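Local coordinates for protein Syntaxin1 (Monosiga brevicollis, PDB 2XHE) that probably acts as a membrane-attached SNARE receptor of the syntaxin family, binding other SNARE proteins in membrane transport, at residues D55-I60 with N102-D107; D132-Q137 with E251-Q256; E160-Y165 with Q221-L226. All coordinates share one frame; numbering follows the deposited sequence.

In the fold
The three contacts lie at different levels of one elongated helical bundle. Contact 1 sits near the middle, its centre about 7 Å from that of the chain, where helices 44-72 and 80-116 of the N-terminal domain pack together. Contacts 2 and 3 share helix 131-171 but use its two ends; their centres are about 41 Å apart, on opposite sides of the chain's centre. Both bring the SNARE-motif region back onto that helix, through helix 250-255 in contact 2 and helix 214-237 in contact 3. Such fold-back is consistent with a closed syntaxin. The other protein of the assembly reaches contacts 2 and 3, but touches neither segment of contact 1.

Contact 1: D55-I60 with N102-D107; sequences DNIEDI and NKIRAD
I104 leaves its backbone toward helix 44-72, and its CD1 meets three side chains from different directions. I60 meets it tip to tip, the two CD1 atoms 3.8 Å apart. I57 runs at about a right angle to it, its CG1 lying 3.9 Å from I104 CD1. N56 slides past in the opposite sense, so that N56 CB comes 3.5 Å from I104 CD1 while its amide travels on along the isoleucine, N56 ND2 ending 4.0 Å from K103 CB. In I104, CG1 stands anti to the carbonyl carbon (chi1 -80°), which sends the long branch across the interface. Isoleucine suits this buried place because its beta branch stiffens the side chain while the longer CG1-CD1 arm spans to the other helix. A short side chain such as asparagine fits where CA of N56 and CA of I104 come to 7.1 Å. K103, exposed at the border, leads its charged end away. Helix 131-171 closes the same apolar seam, F147 against I104 and V150 against I57 and I60, while D107 makes salt bridges to R49 and R52. The axes of the two segments run at 152°, close to antiparallel, the up-and-down packing characteristic of the three-helix N-terminal domain of syntaxins.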
ATOM      1  N   ASP B  55      25.691  11.146  -5.332  1.00 90.33           N
ATOM      2  CA  ASP B  55      26.365  11.710  -6.509  1.00 92.37           C
ATOM      3  C   ASP B  55      27.017  10.659  -7.412  1.00 85.69           C
ATOM      4  O   ASP B  55      26.828  10.688  -8.628  1.00 69.15           O
ATOM      5  CB  ASP B  55      27.391  12.776  -6.106  1.00 97.68           C
ATOM      6  CG  ASP B  55      26.746  14.112  -5.758  1.00111.91           C
ATOM      7  OD1 ASP B  55      25.557  14.307  -6.089  1.00115.78           O
ATOM      8  OD2 ASP B  55      27.434  14.961  -5.149  1.00116.12           O
ATOM      9  N   ASN B  56      27.780   9.741  -6.823  1.00 82.32           N
ATOM     10  CA  ASN B  56      28.392   8.667  -7.592  1.00 79.03           C
ATOM     11  C   ASN B  56      27.341   7.827  -8.306  1.00 92.19           C
ATOM     12  O   ASN B  56      27.509   7.504  -9.489  1.00100.02           O
ATOM     13  CB  ASN B  56      29.239   7.764  -6.697  1.00 86.10           C
ATOM     14  CG  ASN B  56      30.513   8.426  -6.232  1.00 91.96           C
ATOM     15  OD1 ASN B  56      30.831   9.541  -6.638  1.00 99.81           O
ATOM     16  ND2 ASN B  56      31.260   7.735  -5.380  1.00 91.63           N
ATOM     17  N   ILE B  57      26.273   7.464  -7.582  1.00 85.88           N
ATOM     18  CA  ILE B  57      25.178   6.674  -8.152  1.00 81.21           C
ATOM     19  C   ILE B  57      24.610   7.356  -9.402  1.00 79.01           C
ATOM     20  O   ILE B  57      24.530   6.737 -10.465  1.00 75.83           O
ATOM     21  CB  ILE B  57      24.043   6.393  -7.123  1.00 81.02           C
ATOM     22  CG1 ILE B  57      24.452   5.313  -6.130  1.00 75.95           C
ATOM     23  CG2 ILE B  57      22.760   5.930  -7.806  1.00 72.00           C
ATOM     24  CD1 ILE B  57      23.439   5.135  -5.023  1.00 72.95           C
ATOM     25  N   GLU B  58      24.231   8.629  -9.277  1.00 77.50           N
ATOM     26  CA  GLU B  58      23.786   9.409 -10.439  1.00 88.40           C
ATOM     27  C   GLU B  58      24.819   9.394 -11.582  1.00 95.22           C
ATOM     28  O   GLU B  58      24.464   9.198 -12.744  1.00 95.82           O
ATOM     29  CB  GLU B  58      23.440  10.850 -10.048  1.00 92.64           C
ATOM     30  CG  GLU B  58      22.276  10.988  -9.078  1.00116.25           C
ATOM     31  CD  GLU B  58      21.865  12.442  -8.856  1.00141.31           C
ATOM     32  OE1 GLU B  58      22.267  13.314  -9.661  1.00144.43           O
ATOM     33  OE2 GLU B  58      21.135  12.714  -7.876  1.00152.80           O
ATOM     34  N   ASP B  59      26.093   9.597 -11.249  1.00 95.48           N
ATOM     35  CA  ASP B  59      27.163   9.503 -12.238  1.00 90.94           C
ATOM     36  C   ASP B  59      27.110   8.158 -12.952  1.00 87.98           C
ATOM     37  O   ASP B  59      27.006   8.105 -14.181  1.00 77.50           O
ATOM     38  CB  ASP B  59      28.534   9.704 -11.588  1.00100.41           C
ATOM     39  CG  ASP B  59      28.836  11.172 -11.285  1.00120.53           C
ATOM     40  OD1 ASP B  59      28.130  12.057 -11.826  1.00122.92           O
ATOM     41  OD2 ASP B  59      29.783  11.441 -10.507  1.00123.34           O
ATOM     42  N   ILE B  60      27.174   7.074 -12.179  1.00 83.18           N
ATOM     43  CA  ILE B  60      27.073   5.732 -12.741  1.00 81.64           C
ATOM     44  C   ILE B  60      25.839   5.584 -13.643  1.00 89.12           C
ATOM     45  O   ILE B  60      25.928   5.009 -14.729  1.00 83.61           O
ATOM     46  CB  ILE B  60      27.050   4.649 -11.648  1.00 83.82           C
ATOM     47  CG1 ILE B  60      28.313   4.717 -10.793  1.00 86.01           C
ATOM     48  CG2 ILE B  60      26.909   3.264 -12.261  1.00 77.13           C
ATOM     49  CD1 ILE B  60      28.505   3.484  -9.920  1.00 79.06           C
ATOM     50  N   ASN B 102      33.371   0.866  -6.641  1.00 82.33           N
ATOM     51  CA  ASN B 102      34.158   0.480  -5.475  1.00 82.76           C
ATOM     52  C   ASN B 102      34.149   1.516  -4.359  1.00 78.77           C
ATOM     53  O   ASN B 102      34.193   1.164  -3.180  1.00 76.49           O
ATOM     54  CB  ASN B 102      35.590   0.122  -5.876  1.00 92.23           C
ATOM     55  CG  ASN B 102      35.658  -1.173  -6.663  1.00107.50           C
ATOM     56  OD1 ASN B 102      36.195  -1.213  -7.770  1.00113.28           O
ATOM     57  ND2 ASN B 102      35.090  -2.241  -6.101  1.00107.58           N
ATOM     58  N   LYS B 103      34.090   2.792  -4.721  1.00 83.14           N
ATOM     59  CA  LYS B 103      34.038   3.830  -3.708  1.00 88.41           C
ATOM     60  C   LYS B 103      32.711   3.717  -2.970  1.00 85.71           C
ATOM     61  O   LYS B 103      32.676   3.693  -1.743  1.00 85.30           O
ATOM     62  CB  LYS B 103      34.206   5.223  -4.329  1.00 91.88           C
ATOM     63  CG  LYS B 103      35.247   6.118  -3.625  1.00 92.74           C
ATOM     64  CD  LYS B 103      34.811   6.546  -2.234  1.00 97.53           C
ATOM     65  CE  LYS B 103      35.960   6.465  -1.229  1.00106.13           C
ATOM     66  NZ  LYS B 103      37.032   7.468  -1.475  1.00116.34           N
ATOM     67  N   ILE B 104      31.625   3.638  -3.733  1.00 79.16           N
ATOM     68  CA  ILE B 104      30.288   3.475  -3.168  1.00 79.43           C
ATOM     69  C   ILE B 104      30.256   2.284  -2.222  1.00 77.68           C
ATOM     70  O   ILE B 104      29.693   2.361  -1.126  1.00 71.17           O
ATOM     71  CB  ILE B 104      29.224   3.256  -4.266  1.00 74.96           C
ATOM     72  CG1 ILE B 104      28.822   4.590  -4.898  1.00 73.33           C
ATOM     73  CG2 ILE B 104      28.003   2.589  -3.684  1.00 72.20           C
ATOM     74  CD1 ILE B 104      28.272   4.462  -6.305  1.00 68.57           C
ATOM     75  N   ARG B 105      30.868   1.183  -2.646  1.00 74.79           N
ATOM     76  CA  ARG B 105      30.874  -0.015  -1.820  1.00 77.55           C
ATOM     77  C   ARG B 105      31.684   0.192  -0.540  1.00 81.22           C
ATOM     78  O   ARG B 105      31.322  -0.304   0.530  1.00 93.85           O
ATOM     79  CB  ARG B 105      31.333  -1.256  -2.601  1.00 64.07           C
ATOM     80  CG  ARG B 105      31.530  -2.465  -1.704  1.00 80.11           C
ATOM     81  CD  ARG B 105      31.202  -3.755  -2.402  1.00 90.01           C
ATOM     82  NE  ARG B 105      31.941  -3.904  -3.649  1.00 95.15           N
ATOM     83  CZ  ARG B 105      32.393  -5.069  -4.099  1.00106.58           C
ATOM     84  NH1 ARG B 105      32.185  -6.189  -3.399  1.00 98.92           N
ATOM     85  NH2 ARG B 105      33.058  -5.119  -5.248  1.00113.04           N
ATOM     86  N   ALA B 106      32.767   0.945  -0.643  1.00 77.49           N
ATOM     87  CA  ALA B 106      33.616   1.168   0.515  1.00 82.85           C
ATOM     88  C   ALA B 106      32.995   2.183   1.470  1.00 89.61           C
ATOM     89  O   ALA B 106      33.144   2.068   2.688  1.00 92.01           O
ATOM     90  CB  ALA B 106      35.000   1.600   0.081  1.00 64.76           C
ATOM     91  N   ASP B 107      32.307   3.177   0.915  1.00 87.17           N
ATOM     92  CA  ASP B 107      31.614   4.152   1.744  1.00 91.06           C
ATOM     93  C   ASP B 107      30.465   3.458   2.474  1.00 91.47           C
ATOM     94  O   ASP B 107      30.240   3.712   3.655  1.00 95.83           O
ATOM     95  CB  ASP B 107      31.105   5.354   0.925  1.00 94.55           C
ATOM     96  CG  ASP B 107      32.211   6.358   0.576  1.00100.45           C
ATOM     97  OD1 ASP B 107      33.222   6.445   1.309  1.00103.35           O
ATOM     98  OD2 ASP B 107      32.057   7.073  -0.440  1.00 98.32           O
TER

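Contact 2: D132-Q137 with E251-Q256; sequences DLRIRQ and EFSVEQ
Helix 250-255, part of the SNARE-motif region, is laid against the first turns of helix 131-171, the third long helix of the syntaxin N-terminal domain. R134 carries most of the meeting. Its CG is anti to the carbonyl carbon, and the side chain then bends at chi3 (52°), which swings the guanidinium alongside S253. OG of that serine lies in the plane of the group, at its edge, 3.6 Å from R134 NH2 and 3.7 Å from R134 NE: a loose polar neighbour and not a hydrogen bond. Serine suits the spot by being small enough to let the broad guanidinium in beside the backbone of 253-254, where CA of V254 is 3.9 Å from R134 NH2. Nearer the root, R134 CD packs against Q256 O at 3.4 Å. This docking of the SNARE region on the N-terminal domain is consistent with a closed syntaxin. The firm polar partners of R134 belong to the other protein of the assembly, whose acidic side chain pairs with NH1 in a salt bridge and whose backbone is hydrogen-bonded to NH2. An alanine in place of R134 would probably loosen both the packing on S253 and Q256 and the grip on the partner. Q256, whose side-chain end comes nearer to helix 131-171 than its root direction suggests, is also held through its backbone, which is hydrogen-bonded to V129 just ahead of that helix.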
ATOM      1  N   ASP B 132      20.598  10.207  15.727  1.00108.47           N
ATOM      2  CA  ASP B 132      21.851   9.966  15.008  1.00105.70           C
ATOM      3  C   ASP B 132      21.820   8.605  14.318  1.00 98.48           C
ATOM      4  O   ASP B 132      21.937   8.510  13.096  1.00 93.10           O
ATOM      5  CB  ASP B 132      23.050  10.012  15.965  1.00109.77           C
ATOM      6  CG  ASP B 132      23.053  11.247  16.853  1.00120.37           C
ATOM      7  OD1 ASP B 132      22.338  11.248  17.884  1.00122.94           O
ATOM      8  OD2 ASP B 132      23.781  12.213  16.527  1.00123.14           O
ATOM      9  N   LEU B 133      21.657   7.554  15.118  1.00 95.46           N
ATOM     10  CA  LEU B 133      21.694   6.182  14.620  1.00 91.51           C
ATOM     11  C   LEU B 133      20.491   5.845  13.728  1.00 89.87           C
ATOM     12  O   LEU B 133      20.621   5.091  12.759  1.00 88.94           O
ATOM     13  CB  LEU B 133      21.832   5.188  15.784  1.00 85.46           C
ATOM     14  CG  LEU B 133      21.845   3.697  15.439  1.00 90.38           C
ATOM     15  CD1 LEU B 133      22.913   3.380  14.420  1.00 92.05           C
ATOM     16  CD2 LEU B 133      22.052   2.871  16.686  1.00102.45           C
ATOM     17  N   ARG B 134      19.329   6.410  14.047  1.00 80.90           N
ATOM     18  CA  ARG B 134      18.146   6.235  13.208  1.00 77.06           C
ATOM     19  C   ARG B 134      18.389   6.748  11.787  1.00 81.41           C
ATOM     20  O   ARG B 134      18.127   6.034  10.811  1.00 74.97           O
ATOM     21  CB  ARG B 134      16.937   6.936  13.826  1.00 81.67           C
ATOM     22  CG  ARG B 134      16.352   6.228  15.046  1.00 90.04           C
ATOM     23  CD  ARG B 134      15.232   7.055  15.665  1.00 88.82           C
ATOM     24  NE  ARG B 134      14.246   7.441  14.660  1.00 82.19           N
ATOM     25  CZ  ARG B 134      13.563   8.580  14.683  1.00 78.23           C
ATOM     26  NH1 ARG B 134      13.761   9.454  15.662  1.00 80.27           N
ATOM     27  NH2 ARG B 134      12.693   8.849  13.720  1.00 69.72           N
ATOM     28  N   ILE B 135      18.889   7.984  11.686  1.00 77.86           N
ATOM     29  CA  ILE B 135      19.235   8.605  10.410  1.00 72.07           C
ATOM     30  C   ILE B 135      20.277   7.790   9.658  1.00 78.63           C
ATOM     31  O   ILE B 135      20.123   7.510   8.472  1.00 85.14           O
ATOM     32  CB  ILE B 135      19.763  10.039  10.613  1.00 76.48           C
ATOM     33  CG1 ILE B 135      18.605  10.986  10.928  1.00 74.98           C
ATOM     34  CG2 ILE B 135      20.513  10.533   9.380  1.00 72.35           C
ATOM     35  CD1 ILE B 135      19.026  12.265  11.604  1.00 65.71           C
ATOM     36  N   ARG B 136      21.339   7.407  10.351  1.00 78.84           N
ATOM     37  CA  ARG B 136      22.376   6.591   9.736  1.00 88.19           C
ATOM     38  C   ARG B 136      21.796   5.312   9.128  1.00 85.67           C
ATOM     39  O   ARG B 136      22.146   4.929   8.012  1.00 81.51           O
ATOM     40  CB  ARG B 136      23.455   6.238  10.763  1.00100.59           C
ATOM     41  CG  ARG B 136      24.207   7.433  11.334  1.00 97.05           C
ATOM     42  CD  ARG B 136      25.191   7.004  12.419  1.00 94.76           C
ATOM     43  NE  ARG B 136      26.439   7.748  12.310  1.00101.35           N
ATOM     44  CZ  ARG B 136      27.463   7.376  11.551  1.00 94.45           C
ATOM     45  NH1 ARG B 136      27.388   6.256  10.847  1.00 88.36           N
ATOM     46  NH2 ARG B 136      28.556   8.127  11.497  1.00 91.13           N
ATOM     47  N   GLN B 137      20.905   4.658   9.869  1.00 87.93           N
ATOM     48  CA  GLN B 137      20.320   3.396   9.430  1.00 81.94           C
ATOM     49  C   GLN B 137      19.394   3.534   8.227  1.00 78.21           C
ATOM     50  O   GLN B 137      19.444   2.706   7.321  1.00 81.34           O
ATOM     51  CB  GLN B 137      19.608   2.698  10.585  1.00 86.34           C
ATOM     52  CG  GLN B 137      20.564   2.030  11.558  1.00 92.13           C
ATOM     53  CD  GLN B 137      19.878   1.501  12.806  1.00 90.45           C
ATOM     54  OE1 GLN B 137      18.706   1.796  13.065  1.00 92.18           O
ATOM     55  NE2 GLN B 137      20.616   0.725  13.593  1.00 80.70           N
ATOM     56  N   GLU B 251       6.412   4.290   9.676  1.00 99.93           N
ATOM     57  CA  GLU B 251       5.908   3.942  10.998  1.00 90.73           C
ATOM     58  C   GLU B 251       6.958   3.232  11.850  1.00 88.93           C
ATOM     59  O   GLU B 251       7.051   3.479  13.045  1.00 87.12           O
ATOM     60  CB  GLU B 251       4.646   3.089  10.882  1.00 84.03           C
ATOM     61  CG  GLU B 251       3.416   3.863  10.434  1.00 98.96           C
ATOM     62  CD  GLU B 251       2.141   3.425  11.149  1.00120.74           C
ATOM     63  OE1 GLU B 251       1.895   2.197  11.243  1.00133.87           O
ATOM     64  OE2 GLU B 251       1.381   4.312  11.615  1.00118.08           O
ATOM     65  N   PHE B 252       7.756   2.362  11.240  1.00 91.46           N
ATOM     66  CA  PHE B 252       8.739   1.610  12.009  1.00103.07           C
ATOM     67  C   PHE B 252       9.828   2.512  12.559  1.00104.69           C
ATOM     68  O   PHE B 252      10.181   2.402  13.733  1.00115.75           O
ATOM     69  CB  PHE B 252       9.359   0.465  11.202  1.00120.59           C
ATOM     70  CG  PHE B 252      10.487  -0.236  11.919  1.00138.04           C
ATOM     71  CD1 PHE B 252      10.246  -0.963  13.080  1.00137.78           C
ATOM     72  CD2 PHE B 252      11.790  -0.165  11.436  1.00148.22           C
ATOM     73  CE1 PHE B 252      11.284  -1.607  13.747  1.00137.40           C
ATOM     74  CE2 PHE B 252      12.832  -0.810  12.097  1.00148.65           C
ATOM     75  CZ  PHE B 252      12.575  -1.534  13.256  1.00142.20           C
ATOM     76  N   SER B 253      10.366   3.393  11.720  1.00 95.30           N
ATOM     77  CA  SER B 253      11.408   4.317  12.171  1.00 96.90           C
ATOM     78  C   SER B 253      10.934   5.166  13.361  1.00 95.92           C
ATOM     79  O   SER B 253      11.523   5.114  14.440  1.00 96.59           O
ATOM     80  CB  SER B 253      11.894   5.216  11.022  1.00 98.17           C
ATOM     81  OG  SER B 253      12.900   6.127  11.449  1.00 90.48           O
ATOM     82  N   VAL B 254       9.858   5.926  13.168  1.00 90.35           N
ATOM     83  CA  VAL B 254       9.375   6.854  14.198  1.00 87.05           C
ATOM     84  C   VAL B 254       8.853   6.182  15.484  1.00 89.03           C
ATOM     85  O   VAL B 254       8.579   6.856  16.472  1.00 87.87           O
ATOM     86  CB  VAL B 254       8.378   7.897  13.605  1.00 85.67           C
ATOM     87  CG1 VAL B 254       7.602   7.302  12.459  1.00 90.79           C
ATOM     88  CG2 VAL B 254       7.455   8.493  14.675  1.00 61.66           C
ATOM     89  N   GLU B 255       8.748   4.856  15.480  1.00100.52           N
ATOM     90  CA  GLU B 255       8.398   4.113  16.688  1.00105.61           C
ATOM     91  C   GLU B 255       9.611   3.964  17.611  1.00101.98           C
ATOM     92  O   GLU B 255       9.472   3.942  18.832  1.00104.48           O
ATOM     93  CB  GLU B 255       7.845   2.731  16.341  1.00119.32           C
ATOM     94  CG  GLU B 255       7.650   1.815  17.553  1.00133.36           C
ATOM     95  CD  GLU B 255       7.887   0.340  17.237  1.00140.70           C
ATOM     96  OE1 GLU B 255       8.378   0.035  16.126  1.00144.66           O
ATOM     97  OE2 GLU B 255       7.589  -0.513  18.105  1.00139.11           O
ATOM     98  N   GLN B 256      10.800   3.865  17.029  1.00 95.41           N
ATOM     99  CA  GLN B 256      12.016   3.731  17.830  1.00106.73           C
ATOM    100  C   GLN B 256      12.702   5.075  18.141  1.00111.63           C
ATOM    101  O   GLN B 256      13.931   5.157  18.188  1.00119.84           O
ATOM    102  CB  GLN B 256      12.997   2.759  17.161  1.00110.78           C
ATOM    103  CG  GLN B 256      13.244   3.033  15.685  1.00114.94           C
ATOM    104  CD  GLN B 256      14.225   2.064  15.057  1.00119.49           C
ATOM    105  OE1 GLN B 256      14.853   1.264  15.744  1.00121.55           O
ATOM    106  NE2 GLN B 256      14.365   2.135  13.738  1.00127.12           N
TER

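Contact 3: E160-Y165 with Q221-L226; sequences ENKRRY and QLERSL
K162 has its CG anti to the backbone N (chi1 173°) and stays extended from there on, so the side chain reaches out from helix 131-171 to helix 214-237. E223 answers with a bend at chi2 (-72°) that brings its carboxylate back to the lysine. K162 NZ lies 3.2 Å from E223 OE2, a salt bridge whose hydrogen bond is weak; the two side chains cross obliquely, and OE1 stays farther off. Beneath the charges the aliphatic stem does apolar work. K162 CB rests 3.5 Å from L222 CD1, and farther along K162 CD passes obliquely over L226 CD1 at 3.9 Å. Lysine suits this border because it can line a leucine pair with methylenes and still carry its charge out to the glutamate. Here the SNARE-motif helix packs as the fourth member beside the three helices of the N-terminal domain, as in closed syntaxins: the axes of segments 160-165 and 221-226 meet at 151°, nearly antiparallel, and L222 also touches H71 and M94 on the other two helices. The leucines sit one turn apart on the face of their helix turned to helix 131-171. L226 continues the packing against N155 and A159, and also touches a polar side chain of the other protein chain.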
ATOM      1  N   GLU B 160      23.368  -8.375 -21.659  1.00125.27           N
ATOM      2  CA  GLU B 160      22.518  -8.125 -22.825  1.00136.06           C
ATOM      3  C   GLU B 160      23.356  -7.981 -24.085  1.00137.86           C
ATOM      4  O   GLU B 160      23.027  -8.551 -25.127  1.00138.41           O
ATOM      5  CB  GLU B 160      21.681  -6.859 -22.610  1.00148.99           C
ATOM      6  CG  GLU B 160      20.848  -6.401 -23.805  1.00161.59           C
ATOM      7  CD  GLU B 160      19.939  -5.215 -23.465  1.00174.58           C
ATOM      8  OE1 GLU B 160      19.638  -4.412 -24.374  1.00177.62           O
ATOM      9  OE2 GLU B 160      19.526  -5.081 -22.290  1.00178.14           O
ATOM     10  N   ASN B 161      24.440  -7.214 -23.979  1.00137.27           N
ATOM     11  CA  ASN B 161      25.342  -6.987 -25.105  1.00136.49           C
ATOM     12  C   ASN B 161      26.279  -8.166 -25.369  1.00134.85           C
ATOM     13  O   ASN B 161      26.615  -8.438 -26.518  1.00138.20           O
ATOM     14  CB  ASN B 161      26.141  -5.683 -24.929  1.00131.84           C
ATOM     15  CG  ASN B 161      25.450  -4.474 -25.560  1.00127.20           C
ATOM     16  OD1 ASN B 161      25.209  -3.463 -24.897  1.00131.73           O
ATOM     17  ND2 ASN B 161      25.132  -4.574 -26.844  1.00117.89           N
ATOM     18  N   LYS B 162      26.690  -8.868 -24.314  1.00125.18           N
ATOM     19  CA  LYS B 162      27.597 -10.006 -24.467  1.00121.67           C
ATOM     20  C   LYS B 162      26.930 -11.183 -25.177  1.00126.69           C
ATOM     21  O   LYS B 162      27.600 -11.999 -25.815  1.00122.21           O
ATOM     22  CB  LYS B 162      28.139 -10.461 -23.113  1.00117.56           C
ATOM     23  CG  LYS B 162      28.963 -11.737 -23.185  1.00114.07           C
ATOM     24  CD  LYS B 162      28.863 -12.507 -21.889  1.00119.23           C
ATOM     25  CE  LYS B 162      29.049 -13.997 -22.107  1.00125.44           C
ATOM     26  NZ  LYS B 162      28.424 -14.779 -20.996  1.00128.63           N
ATOM     27  N   ARG B 163      25.610 -11.268 -25.053  1.00136.70           N
ATOM     28  CA  ARG B 163      24.843 -12.321 -25.708  1.00142.46           C
ATOM     29  C   ARG B 163      24.771 -12.074 -27.215  1.00148.85           C
ATOM     30  O   ARG B 163      24.903 -13.006 -28.008  1.00152.04           O
ATOM     31  CB  ARG B 163      23.441 -12.423 -25.095  1.00141.63           C
ATOM     32  CG  ARG B 163      22.496 -13.388 -25.800  1.00145.19           C
ATOM     33  CD  ARG B 163      21.321 -13.788 -24.901  1.00151.70           C
ATOM     34  NE  ARG B 163      20.895 -12.711 -24.006  1.00152.25           N
ATOM     35  CZ  ARG B 163      20.192 -11.648 -24.386  1.00152.12           C
ATOM     36  NH1 ARG B 163      19.837 -11.497 -25.657  1.00156.18           N
ATOM     37  NH2 ARG B 163      19.854 -10.726 -23.496  1.00144.35           N
ATOM     38  N   ARG B 164      24.575 -10.815 -27.603  1.00148.98           N
ATOM     39  CA  ARG B 164      24.539 -10.448 -29.017  1.00153.14           C
ATOM     40  C   ARG B 164      25.928 -10.100 -29.561  1.00158.83           C
ATOM     41  O   ARG B 164      26.115  -9.987 -30.773  1.00161.07           O
ATOM     42  CB  ARG B 164      23.561  -9.292 -29.264  1.00150.57           C
ATOM     43  CG  ARG B 164      23.886  -8.016 -28.506  1.00149.87           C
ATOM     44  CD  ARG B 164      23.286  -6.793 -29.190  1.00152.06           C
ATOM     45  NE  ARG B 164      21.841  -6.899 -29.385  1.00154.60           N
ATOM     46  CZ  ARG B 164      20.931  -6.257 -28.655  1.00150.35           C
ATOM     47  NH1 ARG B 164      19.639  -6.418 -28.914  1.00143.72           N
ATOM     48  NH2 ARG B 164      21.309  -5.451 -27.671  1.00148.06           N
ATOM     49  N   TYR B 165      26.895  -9.933 -28.660  1.00156.65           N
ATOM     50  CA  TYR B 165      28.291  -9.697 -29.031  1.00147.67           C
ATOM     51  C   TYR B 165      28.944 -11.028 -29.349  1.00136.97           C
ATOM     52  O   TYR B 165      30.161 -11.124 -29.480  1.00121.66           O
ATOM     53  CB  TYR B 165      29.045  -9.044 -27.877  1.00148.87           C
ATOM     54  CG  TYR B 165      29.740  -7.748 -28.217  1.00151.30           C
ATOM     55  CD1 TYR B 165      29.016  -6.580 -28.419  1.00152.44           C
ATOM     56  CD2 TYR B 165      31.121  -7.685 -28.300  1.00156.23           C
ATOM     57  CE1 TYR B 165      29.647  -5.390 -28.713  1.00159.44           C
ATOM     58  CE2 TYR B 165      31.763  -6.503 -28.592  1.00166.21           C
ATOM     59  CZ  TYR B 165      31.021  -5.356 -28.798  1.00170.93           C
ATOM     60  OH  TYR B 165      31.663  -4.172 -29.094  1.00181.34           O
ATOM     61  N   GLN B 221      35.985  -9.279 -21.644  1.00119.13           N
ATOM     62  CA  GLN B 221      35.860  -8.055 -20.853  1.00123.06           C
ATOM     63  C   GLN B 221      34.512  -8.085 -20.135  1.00119.71           C
ATOM     64  O   GLN B 221      34.440  -8.068 -18.904  1.00116.58           O
ATOM     65  CB  GLN B 221      35.964  -6.805 -21.738  1.00127.73           C
ATOM     66  CG  GLN B 221      37.366  -6.190 -21.844  1.00135.78           C
ATOM     67  CD  GLN B 221      37.673  -5.195 -20.731  1.00138.04           C
ATOM     68  OE1 GLN B 221      37.717  -5.556 -19.556  1.00139.99           O
ATOM     69  NE2 GLN B 221      37.895  -3.937 -21.102  1.00134.10           N
ATOM     70  N   LEU B 222      33.444  -8.146 -20.926  1.00115.31           N
ATOM     71  CA  LEU B 222      32.093  -8.260 -20.406  1.00114.24           C
ATOM     72  C   LEU B 222      31.968  -9.392 -19.389  1.00122.62           C
ATOM     73  O   LEU B 222      31.044  -9.406 -18.580  1.00132.65           O
ATOM     74  CB  LEU B 222      31.115  -8.491 -21.555  1.00109.54           C
ATOM     75  CG  LEU B 222      31.180  -7.430 -22.646  1.00116.41           C
ATOM     76  CD1 LEU B 222      30.055  -7.629 -23.637  1.00122.99           C
ATOM     77  CD2 LEU B 222      31.101  -6.051 -22.028  1.00122.85           C
ATOM     78  N   GLU B 223      32.900 -10.336 -19.434  1.00120.12           N
ATOM     79  CA  GLU B 223      32.865 -11.488 -18.541  1.00124.22           C
ATOM     80  C   GLU B 223      33.461 -11.212 -17.162  1.00123.74           C
ATOM     81  O   GLU B 223      32.925 -11.667 -16.152  1.00125.71           O
ATOM     82  CB  GLU B 223      33.547 -12.699 -19.185  1.00129.72           C
ATOM     83  CG  GLU B 223      32.630 -13.551 -20.043  1.00128.06           C
ATOM     84  CD  GLU B 223      31.639 -14.368 -19.224  1.00131.82           C
ATOM     85  OE1 GLU B 223      31.258 -13.931 -18.113  1.00120.89           O
ATOM     86  OE2 GLU B 223      31.238 -15.452 -19.700  1.00141.35           O
ATOM     87  N   ARG B 224      34.576 -10.488 -17.109  1.00127.32           N
ATOM     88  CA  ARG B 224      35.131 -10.106 -15.814  1.00125.88           C
ATOM     89  C   ARG B 224      34.368  -8.901 -15.275  1.00118.84           C
ATOM     90  O   ARG B 224      34.497  -8.535 -14.107  1.00117.91           O
ATOM     91  CB  ARG B 224      36.646  -9.865 -15.866  1.00126.83           C
ATOM     92  CG  ARG B 224      37.137  -9.026 -17.028  1.00139.49           C
ATOM     93  CD  ARG B 224      38.634  -8.766 -16.898  1.00149.68           C
ATOM     94  NE  ARG B 224      39.227  -8.330 -18.158  1.00155.77           N
ATOM     95  CZ  ARG B 224      39.592  -9.160 -19.131  1.00155.39           C
ATOM     96  NH1 ARG B 224      39.415 -10.467 -18.981  1.00149.52           N
ATOM     97  NH2 ARG B 224      40.128  -8.687 -20.251  1.00154.16           N
ATOM     98  N   SER B 225      33.554  -8.301 -16.136  1.00109.90           N
ATOM     99  CA  SER B 225      32.606  -7.297 -15.690  1.00106.28           C
ATOM    100  C   SER B 225      31.496  -8.008 -14.916  1.00107.59           C
ATOM    101  O   SER B 225      31.269  -7.730 -13.741  1.00106.51           O
ATOM    102  CB  SER B 225      32.032  -6.524 -16.877  1.00102.58           C
ATOM    103  OG  SER B 225      31.513  -5.270 -16.460  1.00109.63           O
ATOM    104  N   LEU B 226      30.820  -8.946 -15.577  1.00105.97           N
ATOM    105  CA  LEU B 226      29.774  -9.740 -14.938  1.00 96.69           C
ATOM    106  C   LEU B 226      30.268 -10.409 -13.653  1.00 94.65           C
ATOM    107  O   LEU B 226      29.512 -10.575 -12.695  1.00 95.00           O
ATOM    108  CB  LEU B 226      29.220 -10.780 -15.911  1.00 90.00           C
ATOM    109  CG  LEU B 226      28.525 -10.190 -17.141  1.00 97.82           C
ATOM    110  CD1 LEU B 226      28.291 -11.261 -18.189  1.00 94.54           C
ATOM    111  CD2 LEU B 226      27.218  -9.498 -16.772  1.00102.45           C
TER